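Local coordinates for protein single-stranded DNA specific exonuclease RecJ (Thermus thermophilus, PDB 2ZXR) that degrades single-stranded DNA in the 5' to 3' direction as a divalent-metal-dependent exonuclease of the RecJ family, acting as a monomer, at residues L430-P435 against H631-F636; S11-A16 against A31-W36; V5-L10 against A524-K529; L463-P468 against P500-V505. All coordinates share one frame; numbering follows the deposited sequence.

Overall arrangement
All four contacts gather around one mixed sheet, away from the annotated metal site. Contacts 1, 3 and 4 use neighbouring strands of it (5-9, 426-433, 462-466, 503-514 and 517-528), and their centres lie 11 to 14 Å apart; contacts 3 and 4 are the closest pair, joined by the Arg-528 to Glu-504 salt bridge. Contact 2 packs helix 29-37 on the chain that leaves strand 5-9, its centre about 13 Å from contact 1 and 25 Å from contact 4. Along the sequence, contacts 2 and 4 are nested within contact 3, while contacts 1 and 3 alternate. The N-terminal strand, OB domain and C-terminal helix 624-639 are thereby tied together.

Contact 1 (L430-P435 against H631-F636); sequences LLDLLP and HRRLLF
Asp-432 holds two arginines of helix 624-639 at once, one with each carboxylate oxygen. OD1 makes a salt bridge to Arg-632 NH1 at 3.2 Å, and OD2 makes a shorter one to Arg-633 NH1 at 2.7 Å. CG of Asp-432 stands anti to the backbone N (chi1 -178°), beside the carbonyl carbon, and there the two arginines meet the oxygens it carries. The carboxylate is turned 33° from the Arg-632 guanidinium plane and 44° from that of Arg-633. A buried aspartate suits this place because two cations share its charge, which would be expected to favour the ionised form. Water 1 adds a second polar link: it donates to Leu-431 O and accepts from Arg-633 NH2, lying in the plane of that guanidinium at its edge.

The contact docks a helix of the C-terminal domain on the end of strand 426-433, which is hydrogen-bonded in the sheet on one side to strand 5-9 and on the other to strand 462-466.

Apolar contacts centre on Leu-433, a branched side chain able to meet three partners. Its CD1 sits over the centre of the Phe-636 ring, 3.9 Å from the centroid, in a CH-pi contact; CD2 lies 3.6 Å from Phe-636 CB and also touches Arg-633 CD. The CB of Leu-433 and the CD of Arg-632 pack side by side as the two side chains run opposite ways. Beyond that methylene, Pro-435 CA covers one face of the Arg-632 guanidinium near its middle.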
# COMPACT_ATOMS: atom_id res chain seq x y z
N LEU A 430 8.05 -5.50 -6.31
CA LEU A 430 8.88 -4.57 -7.06
C LEU A 430 8.25 -4.32 -8.41
O LEU A 430 7.91 -5.27 -9.12
CB LEU A 430 10.29 -5.13 -7.24
CG LEU A 430 11.32 -5.08 -6.11
CD1 LEU A 430 11.11 -3.84 -5.26
CD2 LEU A 430 11.20 -6.31 -5.26
N LEU A 431 8.10 -3.05 -8.75
CA LEU A 431 7.49 -2.64 -10.01
C LEU A 431 8.42 -2.94 -11.18
O LEU A 431 8.02 -3.53 -12.17
CB LEU A 431 7.20 -1.13 -10.00
CG LEU A 431 6.05 -0.49 -10.79
CD1 LEU A 431 6.59 0.77 -11.47
CD2 LEU A 431 5.44 -1.42 -11.77
N ASP A 432 9.68 -2.56 -11.04
CA ASP A 432 10.62 -2.75 -12.13
C ASP A 432 12.00 -2.31 -11.67
O ASP A 432 12.16 -1.81 -10.56
CB ASP A 432 10.17 -1.88 -13.30
CG ASP A 432 11.05 -2.03 -14.53
OD1 ASP A 432 11.05 -1.09 -15.36
OD2 ASP A 432 11.72 -3.08 -14.68
N LEU A 433 12.98 -2.49 -12.55
CA LEU A 433 14.37 -2.08 -12.32
C LEU A 433 14.32 -0.55 -12.44
O LEU A 433 13.64 -0.04 -13.32
CB LEU A 433 15.27 -2.64 -13.42
CG LEU A 433 16.10 -3.93 -13.31
CD1 LEU A 433 16.09 -4.41 -11.89
CD2 LEU A 433 15.59 -5.00 -14.27
N LEU A 434 15.01 0.18 -11.58
CA LEU A 434 15.00 1.64 -11.66
C LEU A 434 15.64 2.07 -12.99
O LEU A 434 16.62 1.48 -13.41
CB LEU A 434 15.80 2.25 -10.51
CG LEU A 434 15.66 3.77 -10.33
CD1 LEU A 434 14.30 4.05 -9.72
CD2 LEU A 434 16.76 4.31 -9.43
N PRO A 435 15.08 3.09 -13.67
CA PRO A 435 15.60 3.61 -14.94
C PRO A 435 16.91 4.34 -14.71
O PRO A 435 17.33 4.50 -13.57
CB PRO A 435 14.51 4.57 -15.41
CG PRO A 435 13.26 3.92 -14.89
CD PRO A 435 13.71 3.58 -13.46
N HIS A 631 15.53 -3.98 -22.57
CA HIS A 631 16.98 -4.20 -22.62
C HIS A 631 17.60 -4.28 -21.23
O HIS A 631 18.36 -5.21 -20.94
CB HIS A 631 17.67 -3.09 -23.43
CG HIS A 631 17.40 -3.19 -24.90
ND1 HIS A 631 17.88 -2.28 -25.82
CD2 HIS A 631 16.72 -4.11 -25.62
CE1 HIS A 631 17.51 -2.64 -27.04
NE2 HIS A 631 16.81 -3.75 -26.94
N ARG A 632 17.29 -3.32 -20.37
CA ARG A 632 17.82 -3.32 -19.02
C ARG A 632 17.36 -4.59 -18.28
O ARG A 632 18.12 -5.18 -17.49
CB ARG A 632 17.34 -2.04 -18.30
CG ARG A 632 17.51 -2.00 -16.79
CD ARG A 632 16.33 -1.23 -16.18
NE ARG A 632 16.02 -0.08 -17.01
CZ ARG A 632 14.86 0.55 -17.07
NH1 ARG A 632 13.84 0.17 -16.32
NH2 ARG A 632 14.70 1.53 -17.94
N ARG A 633 16.12 -5.01 -18.52
CA ARG A 633 15.61 -6.24 -17.91
C ARG A 633 16.44 -7.44 -18.39
O ARG A 633 16.88 -8.25 -17.59
CB ARG A 633 14.16 -6.52 -18.28
CG ARG A 633 13.15 -6.16 -17.23
CD ARG A 633 13.40 -6.88 -15.93
NE ARG A 633 12.19 -7.57 -15.52
CZ ARG A 633 11.05 -6.96 -15.20
NH1 ARG A 633 10.95 -5.64 -15.24
NH2 ARG A 633 10.02 -7.70 -14.84
N LEU A 634 16.63 -7.53 -19.71
CA LEU A 634 17.39 -8.64 -20.29
C LEU A 634 18.77 -8.74 -19.68
O LEU A 634 19.18 -9.80 -19.22
CB LEU A 634 17.53 -8.48 -21.81
CG LEU A 634 16.41 -9.00 -22.71
CD1 LEU A 634 16.73 -8.67 -24.18
CD2 LEU A 634 16.27 -10.50 -22.53
N LEU A 635 19.49 -7.62 -19.68
CA LEU A 635 20.83 -7.57 -19.11
C LEU A 635 20.82 -7.92 -17.65
O LEU A 635 21.71 -8.63 -17.18
CB LEU A 635 21.45 -6.18 -19.26
CG LEU A 635 22.13 -5.80 -20.57
CD1 LEU A 635 23.29 -6.77 -20.87
CD2 LEU A 635 21.12 -5.83 -21.67
N PHE A 636 19.84 -7.40 -16.90
CA PHE A 636 19.77 -7.68 -15.47
C PHE A 636 19.53 -9.16 -15.22
O PHE A 636 20.25 -9.77 -14.43
CB PHE A 636 18.64 -6.88 -14.78
CG PHE A 636 18.42 -7.26 -13.34
CD1 PHE A 636 19.29 -6.83 -12.33
CD2 PHE A 636 17.37 -8.12 -12.99
CE1 PHE A 636 19.14 -7.26 -11.01
CE2 PHE A 636 17.20 -8.55 -11.67
CZ PHE A 636 18.09 -8.12 -10.67
O HOH W 1 7.74 -5.56 -13.90

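Contact 2 (S11-A16 against A31-W36); sequences SLPPLA and AALAYW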
# COMPACT_ATOMS: atom_id res chain seq x y z
N SER A 11 4.89 -8.91 -12.93
CA SER A 11 4.92 -9.43 -14.29
C SER A 11 4.88 -8.36 -15.36
O SER A 11 4.35 -7.27 -15.14
CB SER A 11 3.72 -10.35 -14.48
OG SER A 11 2.54 -9.55 -14.52
N LEU A 12 5.43 -8.66 -16.54
CA LEU A 12 5.35 -7.68 -17.63
C LEU A 12 3.98 -7.91 -18.27
O LEU A 12 3.54 -9.06 -18.47
CB LEU A 12 6.45 -7.88 -18.68
CG LEU A 12 7.90 -7.74 -18.19
CD1 LEU A 12 8.86 -7.85 -19.38
CD2 LEU A 12 8.08 -6.43 -17.47
N PRO A 13 3.28 -6.82 -18.59
CA PRO A 13 1.96 -7.01 -19.21
C PRO A 13 2.12 -7.30 -20.70
O PRO A 13 3.23 -7.21 -21.24
CB PRO A 13 1.27 -5.66 -18.97
CG PRO A 13 2.41 -4.70 -19.10
CD PRO A 13 3.56 -5.39 -18.37
N PRO A 14 1.03 -7.70 -21.36
CA PRO A 14 1.17 -7.97 -22.80
C PRO A 14 1.47 -6.65 -23.50
O PRO A 14 0.85 -5.61 -23.23
CB PRO A 14 -0.19 -8.58 -23.19
CG PRO A 14 -1.11 -8.33 -21.98
CD PRO A 14 -0.17 -8.34 -20.80
N LEU A 15 2.44 -6.68 -24.40
CA LEU A 15 2.85 -5.47 -25.10
C LEU A 15 1.76 -4.58 -25.70
O LEU A 15 1.81 -3.36 -25.53
CB LEU A 15 3.87 -5.81 -26.17
CG LEU A 15 5.27 -6.13 -25.67
CD1 LEU A 15 6.26 -5.37 -26.57
CD2 LEU A 15 5.46 -5.71 -24.23
N ALA A 16 0.80 -5.16 -26.40
CA ALA A 16 -0.25 -4.33 -26.99
C ALA A 16 -1.03 -3.57 -25.91
O ALA A 16 -1.44 -2.44 -26.14
CB ALA A 16 -1.20 -5.16 -27.84
N ALA A 31 5.73 3.93 -15.49
CA ALA A 31 4.46 4.34 -14.92
C ALA A 31 3.31 3.53 -15.52
O ALA A 31 2.38 3.12 -14.81
CB ALA A 31 4.26 5.84 -15.15
N ALA A 32 3.36 3.29 -16.83
CA ALA A 32 2.29 2.51 -17.47
C ALA A 32 2.23 1.11 -16.86
O ALA A 32 1.17 0.52 -16.77
CB ALA A 32 2.52 2.42 -18.98
N LEU A 33 3.37 0.58 -16.45
CA LEU A 33 3.41 -0.74 -15.83
C LEU A 33 2.57 -0.68 -14.54
O LEU A 33 1.73 -1.56 -14.28
CB LEU A 33 4.86 -1.09 -15.48
CG LEU A 33 5.52 -2.29 -16.16
CD1 LEU A 33 7.05 -2.18 -16.03
CD2 LEU A 33 5.02 -3.55 -15.50
N ALA A 34 2.79 0.36 -13.75
CA ALA A 34 2.07 0.57 -12.49
C ALA A 34 0.56 0.73 -12.75
O ALA A 34 -0.27 0.05 -12.13
CB ALA A 34 2.62 1.80 -11.77
N TYR A 35 0.21 1.62 -13.67
CA TYR A 35 -1.20 1.81 -13.99
C TYR A 35 -1.83 0.49 -14.47
O TYR A 35 -2.93 0.14 -14.01
CB TYR A 35 -1.38 2.88 -15.06
CG TYR A 35 -0.95 4.25 -14.59
CD1 TYR A 35 -1.53 4.83 -13.47
CD2 TYR A 35 0.06 4.94 -15.25
CE1 TYR A 35 -1.11 6.07 -13.02
CE2 TYR A 35 0.49 6.17 -14.80
CZ TYR A 35 -0.09 6.74 -13.69
OH TYR A 35 0.36 7.95 -13.23
N TRP A 36 -1.15 -0.24 -15.35
CA TRP A 36 -1.72 -1.50 -15.83
C TRP A 36 -2.03 -2.44 -14.67
O TRP A 36 -3.11 -3.04 -14.62
CB TRP A 36 -0.77 -2.20 -16.81
CG TRP A 36 -1.39 -3.44 -17.43
CD1 TRP A 36 -2.23 -3.48 -18.52
CD2 TRP A 36 -1.22 -4.79 -17.00
NE1 TRP A 36 -2.59 -4.78 -18.79
CE2 TRP A 36 -1.99 -5.61 -17.88
CE3 TRP A 36 -0.50 -5.40 -15.97
CZ2 TRP A 36 -2.05 -7.01 -17.75
CZ3 TRP A 36 -0.56 -6.80 -15.84
CH2 TRP A 36 -1.33 -7.58 -16.73
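Pro-13 presses its CB onto the indole of Trp-36, whose CG is anti to the backbone N (chi1 -174°). The second torsion, chi2 83°, turns the ring system so that a face meets the proline. CB stands 3.2 Å above the ring plane and 3.4 Å from the centroid of the six-membered ring, nearly over its centre, a close CH-pi contact. Its nearest ring atom is CD2, at the fusion of the two rings, 3.3 Å away. The two side chains run past each other in opposite directions. Proline suits this position: its ring offers C-H groups to an aromatic face, and its fixed phi holds the loop in an extended course beside the helix.

Leu-33, one turn earlier, fills the next place along the same helix. Its chi1 of -117° sets CG away from a staggered position, and from there the CD2 branch touches Pro-13 CD at 3.7 Å and Ser-11 O at 3.8 Å, the leucine crossing the proline at about a right angle. Pro-14 CD approaches Trp-36 CZ2 to 3.8 Å, again with the side chains crossing at about a right angle. As the N-cap residue of helix 15-25, Pro-14 needs no backbone N-H there.

Trp-18 of helix 15-25 touches both Pro-13 and Leu-33, while Arg-41 makes a cation-pi contact with Trp-36. Apolar packing thus joins two successive helices, 15-25 and 29-37, linked by a short turn, the second packed through Trp-36 and Leu-33 on the proline-rich segment that leads into the first.

Contact 3 (V5-L10 against A524-K529); sequences VRWRVL and AVDLRK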
# COMPACT_ATOMS: atom_id res chain seq x y z
N VAL A 5 11.06 -12.68 4.38
CA VAL A 5 10.68 -11.60 3.47
C VAL A 5 11.07 -11.99 2.04
O VAL A 5 12.25 -12.12 1.74
CB VAL A 5 11.44 -10.27 3.79
CG1 VAL A 5 11.03 -9.18 2.80
CG2 VAL A 5 11.14 -9.83 5.22
N ARG A 6 10.09 -12.16 1.17
CA ARG A 6 10.36 -12.53 -0.23
C ARG A 6 10.20 -11.32 -1.16
O ARG A 6 9.23 -10.58 -1.04
CB ARG A 6 9.36 -13.61 -0.70
CG ARG A 6 9.67 -15.05 -0.27
CD ARG A 6 9.96 -15.17 1.22
NE ARG A 6 9.62 -16.49 1.76
CZ ARG A 6 10.37 -17.16 2.62
NH1 ARG A 6 11.53 -16.65 3.04
NH2 ARG A 6 9.95 -18.32 3.11
N TRP A 7 11.16 -11.12 -2.05
CA TRP A 7 11.05 -10.04 -3.03
C TRP A 7 10.52 -10.65 -4.33
O TRP A 7 10.98 -11.71 -4.77
CB TRP A 7 12.40 -9.40 -3.32
CG TRP A 7 12.94 -8.57 -2.20
CD1 TRP A 7 12.66 -8.69 -0.87
CD2 TRP A 7 13.94 -7.56 -2.31
NE1 TRP A 7 13.43 -7.82 -0.14
CE2 TRP A 7 14.23 -7.12 -1.00
CE3 TRP A 7 14.62 -6.99 -3.39
CZ2 TRP A 7 15.17 -6.14 -0.73
CZ3 TRP A 7 15.57 -6.01 -3.12
CH2 TRP A 7 15.84 -5.59 -1.81
N ARG A 8 9.54 -9.99 -4.94
CA ARG A 8 8.95 -10.44 -6.18
C ARG A 8 8.87 -9.30 -7.19
O ARG A 8 8.58 -8.14 -6.84
CB ARG A 8 7.54 -10.98 -5.94
CG ARG A 8 6.76 -11.17 -7.24
CD ARG A 8 5.38 -11.77 -7.00
NE ARG A 8 5.47 -13.06 -6.31
CZ ARG A 8 5.84 -14.21 -6.88
NH1 ARG A 8 6.17 -14.24 -8.17
NH2 ARG A 8 5.89 -15.33 -6.16
N VAL A 9 9.13 -9.62 -8.46
CA VAL A 9 9.06 -8.62 -9.51
C VAL A 9 7.73 -8.76 -10.23
O VAL A 9 7.39 -9.84 -10.72
CB VAL A 9 10.20 -8.81 -10.54
CG1 VAL A 9 10.11 -7.75 -11.61
CG2 VAL A 9 11.55 -8.73 -9.84
N LEU A 10 6.98 -7.67 -10.29
CA LEU A 10 5.69 -7.71 -10.97
C LEU A 10 5.86 -8.14 -12.44
O LEU A 10 6.82 -7.78 -13.11
CB LEU A 10 4.99 -6.34 -10.89
CG LEU A 10 4.80 -5.74 -9.48
CD1 LEU A 10 3.72 -4.63 -9.55
CD2 LEU A 10 4.38 -6.82 -8.48
N ALA A 524 15.48 3.96 0.42
CA ALA A 524 15.37 2.51 0.54
C ALA A 524 14.36 2.05 1.60
O ALA A 524 14.39 2.55 2.72
CB ALA A 524 16.75 1.91 0.82
N VAL A 525 13.47 1.13 1.25
CA VAL A 525 12.51 0.58 2.20
C VAL A 525 13.09 -0.77 2.66
O VAL A 525 12.90 -1.19 3.81
CB VAL A 525 11.08 0.36 1.61
CG1 VAL A 525 10.56 1.67 1.03
CG2 VAL A 525 11.11 -0.70 0.56
N ASP A 526 13.77 -1.47 1.76
CA ASP A 526 14.44 -2.70 2.16
C ASP A 526 15.74 -2.76 1.40
O ASP A 526 15.86 -2.20 0.30
CB ASP A 526 13.61 -3.97 1.91
CG ASP A 526 14.09 -5.17 2.78
OD1 ASP A 526 15.02 -4.99 3.60
OD2 ASP A 526 13.53 -6.29 2.66
N LEU A 527 16.72 -3.43 2.00
CA LEU A 527 18.06 -3.54 1.42
C LEU A 527 18.66 -4.88 1.86
O LEU A 527 18.50 -5.28 3.03
CB LEU A 527 18.89 -2.36 1.93
CG LEU A 527 20.39 -2.22 1.71
CD1 LEU A 527 20.81 -0.86 2.25
CD2 LEU A 527 21.15 -3.33 2.45
N ARG A 528 19.36 -5.56 0.95
CA ARG A 528 19.93 -6.87 1.27
C ARG A 528 21.03 -7.37 0.31
O ARG A 528 21.25 -6.81 -0.76
CB ARG A 528 18.82 -7.91 1.27
CG ARG A 528 18.29 -8.19 -0.13
CD ARG A 528 17.21 -9.27 -0.17
NE ARG A 528 16.88 -9.63 -1.55
CZ ARG A 528 16.00 -10.58 -1.89
NH1 ARG A 528 15.35 -11.25 -0.95
NH2 ARG A 528 15.76 -10.84 -3.17
N LYS A 529 21.70 -8.43 0.73
CA LYS A 529 22.70 -9.06 -0.10
C LYS A 529 21.78 -9.77 -1.08
O LYS A 529 20.75 -10.31 -0.68
CB LYS A 529 23.51 -10.08 0.71
CG LYS A 529 24.30 -11.08 -0.12
CD LYS A 529 25.09 -12.04 0.78
CE LYS A 529 25.89 -13.05 -0.03
NZ LYS A 529 25.01 -13.80 -0.97
O HOH W 2 14.81 -10.92 1.95
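A tryptophan-arginine stack joins the N-terminal strand to strand 517-528, associated with the RecJ OB domain: Trp-7 of strand 5-9 lies flat against Arg-528. The guanidinium is almost parallel to the indole, planes 5° apart and centres 3.7 Å apart. Arg-528 CZ stands over the five-membered ring in a cation-pi contact, and CD covers the six-membered ring at 4.0 Å from its centroid in a CH-pi contact. Arg-528 CG lies between the backbone N and the carbonyl carbon (chi1 70°). The reach across the indole comes from the rest of the chain, extended from CG to NE. Arginine suits the place because its methylenes pack on the six-membered ring while its flat cation lies on the five-membered ring.

At the rim of the same ring, Trp-7 NE1 donates to Asp-526 OD2 at 3.2 Å. The acceptor is near the indole plane, but the N-H comes from above the carboxylate plane. OD1, the other oxygen, accepts from Leu-527 N at 2.8 Å, also from out of that plane, so both oxygens of Asp-526 are engaged. Val-5 CG1 meets Asp-526 OD2 tip to tip. Water 2 donates to Val-5 O and accepts from Arg-528 NH1 at 3.0 Å, lying in the guanidinium plane.

Val-525 and Asp-526 form a classic beta bulge opposite Ala-506. Arg-528 NE salt-bridges Glu-504 of strand 503-514 and its NH2 bonds to Ala-532 O, while Trp-7 packs on Val-428 and Leu-430. The axes of the short segments 5-9 and 526-528 cross at 99° and come within 10.3 Å at closest approach, with these side chains between them.

Contact 4 (L463-P468 against P500-V505); sequences LLFGAP and PPEVEV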
# COMPACT_ATOMS: atom_id res chain seq x y z
N LEU A 463 13.53 -1.60 -8.07
CA LEU A 463 14.64 -2.42 -7.65
C LEU A 463 15.90 -1.76 -8.19
O LEU A 463 15.93 -1.35 -9.34
CB LEU A 463 14.48 -3.82 -8.23
CG LEU A 463 15.63 -4.81 -8.04
CD1 LEU A 463 15.71 -5.24 -6.55
CD2 LEU A 463 15.38 -6.03 -8.94
N LEU A 464 16.91 -1.63 -7.34
CA LEU A 464 18.20 -1.10 -7.72
C LEU A 464 19.14 -2.25 -7.35
O LEU A 464 18.82 -3.07 -6.46
CB LEU A 464 18.60 0.14 -6.94
CG LEU A 464 17.84 1.42 -7.30
CD1 LEU A 464 16.38 1.29 -6.84
CD2 LEU A 464 18.51 2.62 -6.63
N PHE A 465 20.28 -2.33 -8.04
CA PHE A 465 21.21 -3.42 -7.81
C PHE A 465 22.63 -2.99 -8.11
O PHE A 465 22.86 -2.20 -9.03
CB PHE A 465 20.83 -4.59 -8.73
CG PHE A 465 21.61 -5.85 -8.47
CD1 PHE A 465 22.86 -6.05 -9.03
CD2 PHE A 465 21.10 -6.83 -7.62
CE1 PHE A 465 23.61 -7.22 -8.75
CE2 PHE A 465 21.84 -8.01 -7.34
CZ PHE A 465 23.10 -8.19 -7.91
N GLY A 466 23.58 -3.50 -7.33
CA GLY A 466 24.96 -3.17 -7.58
C GLY A 466 25.90 -3.13 -6.40
O GLY A 466 25.59 -3.60 -5.29
N ALA A 467 27.09 -2.60 -6.66
CA ALA A 467 28.10 -2.46 -5.62
C ALA A 467 27.94 -1.03 -5.17
O ALA A 467 28.10 -0.10 -5.96
CB ALA A 467 29.50 -2.71 -6.19
N PRO A 468 27.59 -0.83 -3.90
CA PRO A 468 27.40 0.52 -3.36
C PRO A 468 28.69 1.31 -3.42
O PRO A 468 29.78 0.72 -3.36
CB PRO A 468 26.96 0.24 -1.92
CG PRO A 468 27.67 -1.05 -1.60
CD PRO A 468 27.47 -1.86 -2.86
N PRO A 500 27.22 -5.13 2.17
CA PRO A 500 27.98 -6.20 1.53
C PRO A 500 28.58 -5.67 0.22
O PRO A 500 28.22 -4.57 -0.23
CB PRO A 500 26.94 -7.31 1.33
CG PRO A 500 25.61 -6.61 1.46
CD PRO A 500 25.85 -5.56 2.49
N PRO A 501 29.50 -6.42 -0.39
CA PRO A 501 30.11 -5.95 -1.65
C PRO A 501 29.08 -5.68 -2.75
O PRO A 501 29.29 -4.84 -3.63
CB PRO A 501 31.10 -7.06 -1.99
CG PRO A 501 30.54 -8.27 -1.30
CD PRO A 501 30.03 -7.73 0.01
N GLU A 502 27.98 -6.41 -2.70
CA GLU A 502 26.90 -6.24 -3.66
C GLU A 502 25.59 -6.22 -2.91
O GLU A 502 25.35 -7.05 -2.01
CB GLU A 502 26.88 -7.39 -4.66
CG GLU A 502 27.44 -7.05 -6.03
CD GLU A 502 26.93 -8.03 -7.08
OE1 GLU A 502 27.32 -7.92 -8.27
OE2 GLU A 502 26.12 -8.91 -6.70
N VAL A 503 24.71 -5.29 -3.29
CA VAL A 503 23.41 -5.18 -2.64
C VAL A 503 22.24 -5.11 -3.61
O VAL A 503 22.40 -4.87 -4.81
CB VAL A 503 23.33 -3.91 -1.75
CG1 VAL A 503 24.36 -3.97 -0.64
CG2 VAL A 503 23.55 -2.68 -2.60
N GLU A 504 21.06 -5.33 -3.06
CA GLU A 504 19.82 -5.24 -3.80
C GLU A 504 19.01 -4.26 -2.96
O GLU A 504 19.05 -4.32 -1.74
CB GLU A 504 19.11 -6.59 -3.84
CG GLU A 504 19.23 -7.26 -5.17
CD GLU A 504 18.55 -8.59 -5.20
OE1 GLU A 504 18.31 -9.04 -6.33
OE2 GLU A 504 18.27 -9.18 -4.12
N VAL A 505 18.29 -3.36 -3.61
CA VAL A 505 17.49 -2.37 -2.89
C VAL A 505 16.09 -2.24 -3.45
O VAL A 505 15.93 -2.16 -4.67
CB VAL A 505 18.10 -0.96 -2.99
CG1 VAL A 505 17.15 0.07 -2.33
CG2 VAL A 505 19.48 -0.92 -2.34
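Phe-465 has CG anti to its backbone N (chi1 -172°), and chi2 of -84° turns the ring so that Val-503 O lies above one face, offset toward the rim. A flat ring suits this place because it lies across the neighbouring strand, and Arg-640 adds a cation-pi contact to it. Glu-502 approaches the same ring obliquely, OE2 lying 3.3 Å from Phe-465 CZ. Glu-504, the cross-strand neighbour of Phe-465, is an acid with a clear partner, since its OE2 is salt-bridged to Arg-528.

Both strands belong to the RecJ OB domain and are neighbours in a mixed sheet that also takes in strands 426-433 and 5-9. The axes of the short segments 463-466 and 503-505 run antiparallel and come within 4.7 Å at closest approach. Leu-464 and Val-505 are a hydrogen-bonded pair, each N donating to the other's O at 2.9 Å. Phe-465 and Glu-504 form the non-hydrogen-bonded pair between, and Gly-466 and Val-503 the next hydrogen-bonded one: Gly-466 N to Val-503 O at 3.1 Å, and Val-503 N to Gly-466 O at 2.8 Å, nearly straight at 173°. The backbone angles of Gly-466 would jam a CB against the preceding carbonyl oxygen, so a residue without a side chain fits here.

On the face of Leu-464 and Val-505, the CB atoms of these two residues meet at 4.1 Å, with Leu-484 of strand 479-484 beside them, a place suited to branched apolar side chains. Beyond the strand, Ala-467 CA makes a C-H···O contact with Pro-501 O, and Pro-468 CD packs on Val-503 CG2 at 4.0 Å.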